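Side-chain contacts in TCR alpha chain (Gallus gallus, PDB 6LIR), which pairs with the TCR beta chain to form the chicken alpha-beta T-cell receptor, which probably recognises antigen presented by MHC molecules: residues T134-P138 / E139-L143; Y171-K175 / D176-C180. One frame throughout, in Å; residues are numbered along the deposited sequence.

Contact 1: T134-P138 / E139-L143; sequences TDYSP and EKLDL
The first torsions set Y136 and L141 facing each other: the tyrosine CG stands between its own backbone N and carbonyl carbon (chi1 58°), while the leucine CG lies opposite its backbone N (chi1 -178°). The leucine's second torsion then chooses the branch, laying CD2 back over the ring. That methyl, L141 CD2, sits 3.7 Å from the centroid of the Y136 ring and only 12° off the ring normal, a CH-pi contact squarely over the face. L141 CB adds a second touch, 3.8 Å from Y136 CD1 at the rim of the same ring.

The chain can fold back like this because S137-K140 is a type I beta turn. K140 N donates to S137 O at 2.9 Å, and L141 N adds a weak bond to the same oxygen at 3.1 Å, so one carbonyl gathers two N-H groups. P138 takes the second position of the turn, where the ring already holds phi close to the value a type I turn needs. E139 bends back toward S137, but E139 OE1 and S137 OG are modelled too close together to support any bond type, and that pair is doubtful.

Before the turn, D135 OD1 forms a salt bridge with R186 of the TCR beta chain, so the loop after strand 128-134 also faces the partner subunit. The connection joins two strands, one from each sheet of the constant immunoglobulin domain. Its chemistry implies a division of work: the backbone turn makes the bend, and the buried Y136 ring is covered on one face by a leucine methyl while its hydroxyl, hydrogen-bonded to S169 and E151, is satisfied at the far end.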
ATOM      1  N   THR A 134       9.223 -14.348  14.032  1.00 36.97           N
ATOM      2  CA  THR A 134       8.813 -13.153  14.758  1.00 39.03           C
ATOM      3  C   THR A 134       9.970 -12.554  15.548  1.00 40.83           C
ATOM      4  O   THR A 134      10.989 -13.202  15.796  1.00 44.86           O
ATOM      5  CB  THR A 134       7.667 -13.449  15.740  1.00 38.70           C
ATOM      6  OG1 THR A 134       8.179 -14.163  16.873  1.00 40.90           O
ATOM      7  CG2 THR A 134       6.600 -14.285  15.083  1.00 36.60           C
ATOM      8  N   ASP A 135       9.756 -11.301  15.970  1.00 39.99           N
ATOM      9  CA  ASP A 135      10.597 -10.603  16.949  1.00 41.88           C
ATOM     10  C   ASP A 135      12.091 -10.729  16.650  1.00 42.84           C
ATOM     11  O   ASP A 135      12.916 -10.939  17.544  1.00 45.91           O
ATOM     12  CB  ASP A 135      10.273 -11.090  18.359  1.00 40.76           C
ATOM     13  CG  ASP A 135       8.780 -11.099  18.633  1.00 43.32           C
ATOM     14  OD1 ASP A 135       8.175 -10.007  18.655  1.00 42.00           O
ATOM     15  OD2 ASP A 135       8.208 -12.198  18.801  1.00 40.37           O
ATOM     16  N   TYR A 136      12.443 -10.579  15.382  1.00 38.49           N
ATOM     17  CA  TYR A 136      13.822 -10.657  14.925  1.00 41.06           C
ATOM     18  C   TYR A 136      14.320  -9.274  14.526  1.00 45.38           C
ATOM     19  O   TYR A 136      13.563  -8.300  14.476  1.00 42.30           O
ATOM     20  CB  TYR A 136      13.946 -11.623  13.741  1.00 40.61           C
ATOM     21  CG  TYR A 136      13.077 -11.243  12.558  1.00 44.73           C
ATOM     22  CD1 TYR A 136      13.552 -10.391  11.565  1.00 40.70           C
ATOM     23  CD2 TYR A 136      11.784 -11.733  12.439  1.00 39.19           C
ATOM     24  CE1 TYR A 136      12.757 -10.042  10.482  1.00 42.63           C
ATOM     25  CE2 TYR A 136      10.984 -11.390  11.363  1.00 37.44           C
ATOM     26  CZ  TYR A 136      11.473 -10.547  10.387  1.00 40.78           C
ATOM     27  OH  TYR A 136      10.674 -10.207   9.317  1.00 38.38           O
ATOM     28  N   SER A 137      15.616  -9.206  14.221  1.00 39.65           N
ATOM     29  CA  SER A 137      16.207  -7.987  13.695  1.00 45.96           C
ATOM     30  C   SER A 137      16.439  -8.171  12.205  1.00 45.16           C
ATOM     31  O   SER A 137      17.152  -9.109  11.813  1.00 47.76           O
ATOM     32  CB  SER A 137      17.521  -7.687  14.406  1.00 52.54           C
ATOM     33  OG  SER A 137      18.260  -6.687  13.735  1.00 60.93           O
ATOM     34  N   PRO A 138      15.839  -7.338  11.349  1.00 44.32           N
ATOM     35  CA  PRO A 138      15.861  -7.618   9.897  1.00 52.41           C
ATOM     36  C   PRO A 138      17.243  -7.842   9.304  1.00 58.63           C
ATOM     37  O   PRO A 138      17.403  -8.725   8.451  1.00 59.80           O
ATOM     38  CB  PRO A 138      15.177  -6.378   9.294  1.00 46.48           C
ATOM     39  CG  PRO A 138      15.185  -5.343  10.380  1.00 51.88           C
ATOM     40  CD  PRO A 138      15.115  -6.096  11.664  1.00 48.76           C
ATOM     41  N   GLU A 139      18.251  -7.079   9.732  1.00 65.31           N
ATOM     42  CA  GLU A 139      19.576  -7.210   9.138  1.00 70.03           C
ATOM     43  C   GLU A 139      20.313  -8.459   9.600  1.00 71.28           C
ATOM     44  O   GLU A 139      21.302  -8.847   8.968  1.00 75.07           O
ATOM     45  CB  GLU A 139      20.424  -5.972   9.442  1.00 67.57           C
ATOM     46  CG  GLU A 139      20.835  -5.829  10.894  1.00 76.45           C
ATOM     47  CD  GLU A 139      19.767  -5.160  11.739  1.00 80.14           C
ATOM     48  OE1 GLU A 139      19.926  -5.126  12.978  1.00 82.74           O
ATOM     49  OE2 GLU A 139      18.764  -4.678  11.167  1.00 78.79           O
ATOM     50  N   LYS A 140      19.856  -9.102  10.673  1.00 61.36           N
ATOM     51  CA  LYS A 140      20.516 -10.290  11.191  1.00 59.52           C
ATOM     52  C   LYS A 140      19.796 -11.584  10.837  1.00 62.32           C
ATOM     53  O   LYS A 140      20.380 -12.661  10.999  1.00 62.30           O
ATOM     54  CB  LYS A 140      20.654 -10.203  12.715  1.00 62.87           C
ATOM     55  CG  LYS A 140      21.538  -9.076  13.215  1.00 67.84           C
ATOM     56  CD  LYS A 140      21.766  -9.219  14.714  1.00 70.49           C
ATOM     57  CE  LYS A 140      22.536  -8.043  15.285  1.00 75.83           C
ATOM     58  NZ  LYS A 140      22.829  -8.249  16.731  1.00 80.39           N
ATOM     59  N   LEU A 141      18.558 -11.515  10.357  1.00 53.64           N
ATOM     60  CA  LEU A 141      17.821 -12.727  10.037  1.00 55.57           C
ATOM     61  C   LEU A 141      18.245 -13.248   8.674  1.00 60.23           C
ATOM     62  O   LEU A 141      18.395 -12.483   7.717  1.00 54.77           O
ATOM     63  CB  LEU A 141      16.313 -12.471  10.058  1.00 51.44           C
ATOM     64  CG  LEU A 141      15.446 -13.701   9.774  1.00 50.45           C
ATOM     65  CD1 LEU A 141      15.333 -14.587  11.008  1.00 46.16           C
ATOM     66  CD2 LEU A 141      14.065 -13.294   9.268  1.00 52.10           C
ATOM     67  N   ASP A 142      18.429 -14.561   8.587  1.00 69.82           N
ATOM     68  CA  ASP A 142      18.851 -15.210   7.352  1.00 73.20           C
ATOM     69  C   ASP A 142      17.725 -16.114   6.874  1.00 70.47           C
ATOM     70  O   ASP A 142      17.462 -17.164   7.471  1.00 72.07           O
ATOM     71  CB  ASP A 142      20.145 -15.998   7.540  1.00 73.65           C
ATOM     72  CG  ASP A 142      20.681 -16.547   6.230  1.00 82.31           C
ATOM     73  OD1 ASP A 142      20.960 -15.739   5.320  1.00 83.26           O
ATOM     74  OD2 ASP A 142      20.813 -17.784   6.109  1.00 85.93           O
ATOM     75  N   LEU A 143      17.086 -15.710   5.788  1.00 78.82           N
ATOM     76  CA  LEU A 143      16.063 -16.487   5.106  1.00 82.89           C
ATOM     77  C   LEU A 143      16.530 -16.736   3.681  1.00 86.81           C
ATOM     78  O   LEU A 143      15.779 -16.611   2.711  1.00 85.26           O
ATOM     79  CB  LEU A 143      14.708 -15.784   5.144  1.00 75.22           C
ATOM     80  CG  LEU A 143      13.523 -16.680   5.514  1.00 75.39           C
ATOM     81  CD1 LEU A 143      13.892 -17.631   6.643  1.00 69.36           C
ATOM     82  CD2 LEU A 143      12.309 -15.847   5.902  1.00 67.22           C
TER

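Contact 2: Y171-K175 / D176-C180; sequences YWAKK and DEMQC
Strand 164-174 ends at K174 and the chain turns back, with 171-175 and 176-180 running 146° apart; weak bonds from E177 N to K174 O and from M178 N to K175 O, both 3.0 Å, carry it round. M178 fills the space between the two arms. Its chain is bent at chi2 (64°) and again at chi3, which brings SD to 3.7 Å from Y171 CE1 in an oblique Met-aromatic contact. The methyl goes further, M178 CE lying 4.1 Å from A173 CB and also against the strand backbone.

Past the sulfur, Y171 OH donates to Q179 O at 2.7 Å; the carbonyl oxygen lies at the ring's edge, near its plane. The same hydroxyl accepts from G181 N, so it grips the chain on both sides of C180. A phenylalanine here would probably keep the packing on M178 but leave Q179 O without its donor and G181 N without its acceptor, freeing the backbone either side of C180 to shift.

At the exposed bend, the K174 methylenes lie alongside E177, with K174 NZ 4.4 Å from E177 OE1, beyond a salt bridge. The chemistry implies a buried tyrosine anchor beside C180, whose disulfide to C131 joins the two sheets, and a solvent-facing tip held by weak backbone bonds and loosely associated charges.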
ATOM      1  N   TYR A 171       6.276 -17.614   5.219  1.00 44.72           N
ATOM      2  CA  TYR A 171       6.296 -18.339   3.959  1.00 48.73           C
ATOM      3  C   TYR A 171       5.530 -19.636   4.168  1.00 50.96           C
ATOM      4  O   TYR A 171       5.481 -20.169   5.281  1.00 49.06           O
ATOM      5  CB  TYR A 171       7.720 -18.590   3.432  1.00 54.75           C
ATOM      6  CG  TYR A 171       8.629 -19.465   4.276  1.00 56.42           C
ATOM      7  CD1 TYR A 171       8.603 -20.850   4.159  1.00 59.87           C
ATOM      8  CD2 TYR A 171       9.550 -18.901   5.151  1.00 56.82           C
ATOM      9  CE1 TYR A 171       9.446 -21.649   4.914  1.00 60.40           C
ATOM     10  CE2 TYR A 171      10.396 -19.692   5.909  1.00 58.42           C
ATOM     11  CZ  TYR A 171      10.340 -21.065   5.787  1.00 63.29           C
ATOM     12  OH  TYR A 171      11.181 -21.857   6.539  1.00 61.08           O
ATOM     13  N   TRP A 172       4.900 -20.116   3.100  1.00 62.79           N
ATOM     14  CA  TRP A 172       3.980 -21.239   3.186  1.00 64.38           C
ATOM     15  C   TRP A 172       4.233 -22.194   2.030  1.00 64.65           C
ATOM     16  O   TRP A 172       4.733 -21.799   0.975  1.00 65.21           O
ATOM     17  CB  TRP A 172       2.524 -20.763   3.145  1.00 59.31           C
ATOM     18  CG  TRP A 172       2.189 -20.107   1.846  1.00 56.10           C
ATOM     19  CD1 TRP A 172       2.375 -18.797   1.517  1.00 56.27           C
ATOM     20  CD2 TRP A 172       1.636 -20.737   0.687  1.00 61.54           C
ATOM     21  NE1 TRP A 172       1.963 -18.570   0.226  1.00 60.66           N
ATOM     22  CE2 TRP A 172       1.503 -19.745  -0.304  1.00 60.12           C
ATOM     23  CE3 TRP A 172       1.232 -22.044   0.393  1.00 67.18           C
ATOM     24  CZ2 TRP A 172       0.984 -20.017  -1.568  1.00 63.62           C
ATOM     25  CZ3 TRP A 172       0.719 -22.312  -0.863  1.00 65.42           C
ATOM     26  CH2 TRP A 172       0.597 -21.304  -1.827  1.00 61.38           C
ATOM     27  N   ALA A 173       3.868 -23.456   2.239  1.00 65.05           N
ATOM     28  CA  ALA A 173       4.058 -24.494   1.236  1.00 71.22           C
ATOM     29  C   ALA A 173       3.213 -25.694   1.631  1.00 77.32           C
ATOM     30  O   ALA A 173       2.736 -25.785   2.767  1.00 72.28           O
ATOM     31  CB  ALA A 173       5.533 -24.894   1.105  1.00 76.37           C
ATOM     32  N   LYS A 174       2.989 -26.588   0.664  1.00 89.49           N
ATOM     33  CA  LYS A 174       2.396 -27.885   0.970  1.00 91.11           C
ATOM     34  C   LYS A 174       3.107 -28.505   2.168  1.00 90.81           C
ATOM     35  O   LYS A 174       4.333 -28.430   2.282  1.00 95.94           O
ATOM     36  CB  LYS A 174       2.481 -28.811  -0.246  1.00 94.47           C
ATOM     37  CG  LYS A 174       1.696 -28.331  -1.470  1.00 98.84           C
ATOM     38  CD  LYS A 174       2.439 -28.665  -2.759  1.00101.93           C
ATOM     39  CE  LYS A 174       1.850 -27.979  -3.981  1.00100.33           C
ATOM     40  NZ  LYS A 174       2.863 -27.156  -4.707  1.00 97.75           N
ATOM     41  N   LYS A 175       2.318 -29.074   3.084  1.00 77.49           N
ATOM     42  CA  LYS A 175       2.845 -29.579   4.350  1.00 76.19           C
ATOM     43  C   LYS A 175       4.121 -30.400   4.165  1.00 88.14           C
ATOM     44  O   LYS A 175       5.173 -30.073   4.727  1.00 89.45           O
ATOM     45  CB  LYS A 175       1.771 -30.405   5.062  1.00 74.77           C
ATOM     46  CG  LYS A 175       2.199 -30.938   6.421  1.00 78.22           C
ATOM     47  CD  LYS A 175       1.006 -31.403   7.244  1.00 77.92           C
ATOM     48  CE  LYS A 175       0.061 -30.252   7.552  1.00 72.95           C
ATOM     49  NZ  LYS A 175      -1.110 -30.694   8.361  1.00 71.31           N
ATOM     50  N   ASP A 176       4.031 -31.484   3.387  1.00104.33           N
ATOM     51  CA  ASP A 176       5.161 -32.399   3.215  1.00106.95           C
ATOM     52  C   ASP A 176       6.449 -31.687   2.809  1.00107.50           C
ATOM     53  O   ASP A 176       7.539 -32.059   3.259  1.00111.77           O
ATOM     54  CB  ASP A 176       4.806 -33.479   2.192  1.00110.45           C
ATOM     55  CG  ASP A 176       4.188 -32.911   0.932  1.00112.38           C
ATOM     56  OD1 ASP A 176       4.899 -32.219   0.176  1.00121.71           O
ATOM     57  OD2 ASP A 176       2.987 -33.163   0.695  1.00122.22           O
ATOM     58  N   GLU A 177       6.348 -30.658   1.964  1.00 96.06           N
ATOM     59  CA  GLU A 177       7.517 -29.970   1.425  1.00 96.67           C
ATOM     60  C   GLU A 177       7.860 -28.703   2.195  1.00 94.38           C
ATOM     61  O   GLU A 177       8.394 -27.751   1.616  1.00 92.90           O
ATOM     62  CB  GLU A 177       7.362 -29.650  -0.060  1.00 96.81           C
ATOM     63  CG  GLU A 177       5.981 -29.307  -0.522  1.00 98.24           C
ATOM     64  CD  GLU A 177       5.863 -29.457  -2.019  1.00100.70           C
ATOM     65  OE1 GLU A 177       5.013 -30.253  -2.467  1.00103.02           O
ATOM     66  OE2 GLU A 177       6.625 -28.788  -2.748  1.00100.25           O
ATOM     67  N   MET A 178       7.564 -28.658   3.485  1.00 83.22           N
ATOM     68  CA  MET A 178       7.758 -27.449   4.265  1.00 81.28           C
ATOM     69  C   MET A 178       8.807 -27.714   5.330  1.00 76.94           C
ATOM     70  O   MET A 178       8.740 -28.724   6.039  1.00 77.62           O
ATOM     71  CB  MET A 178       6.445 -26.993   4.915  1.00 78.69           C
ATOM     72  CG  MET A 178       6.626 -26.195   6.203  1.00 72.96           C
ATOM     73  SD  MET A 178       7.488 -24.627   5.969  1.00 60.30           S
ATOM     74  CE  MET A 178       6.294 -23.735   4.975  1.00 60.94           C
ATOM     75  N   GLN A 179       9.758 -26.791   5.451  1.00 71.95           N
ATOM     76  CA  GLN A 179      10.796 -26.858   6.472  1.00 73.15           C
ATOM     77  C   GLN A 179      10.919 -25.450   7.037  1.00 63.94           C
ATOM     78  O   GLN A 179      11.480 -24.560   6.389  1.00 59.32           O
ATOM     79  CB  GLN A 179      12.122 -27.350   5.890  1.00 76.88           C
ATOM     80  CG  GLN A 179      13.263 -27.374   6.898  1.00 78.14           C
ATOM     81  CD  GLN A 179      14.448 -28.193   6.433  1.00 83.84           C
ATOM     82  OE1 GLN A 179      14.332 -28.994   5.511  1.00 87.75           O
ATOM     83  NE2 GLN A 179      15.602 -27.985   7.066  1.00 78.83           N
ATOM     84  N   CYS A 180      10.386 -25.257   8.242  1.00 60.87           N
ATOM     85  CA  CYS A 180      10.290 -23.950   8.877  1.00 62.78           C
ATOM     86  C   CYS A 180      11.567 -23.717   9.661  1.00 57.66           C
ATOM     87  O   CYS A 180      11.803 -24.373  10.679  1.00 56.92           O
ATOM     88  CB  CYS A 180       9.087 -23.964   9.814  1.00 58.52           C
ATOM     89  SG  CYS A 180       8.428 -22.447  10.461  1.00 75.05           S
TER

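How the contacts relate
Contacts 1 and 2 both belong to the constant immunoglobulin domain, whereas antigen would be expected to bind at the variable domain. Their centres lie 19 Å apart, and they follow in series: the 134-143 connection closes before the 171-180 turn opens. They touch where L143 CD1 of the first packs on Y171 CE2 of the second, 4.1 Å away, so the tyrosine that anchors the returning chain also meets the end of the earlier connection. Strand 128-134 links them as well: it runs into contact 1 and carries C131, the disulfide partner of C180. Both also reach the TCR beta chain, contact 1 through D135 and contact 2 through W172, which packs on L142 of that subunit.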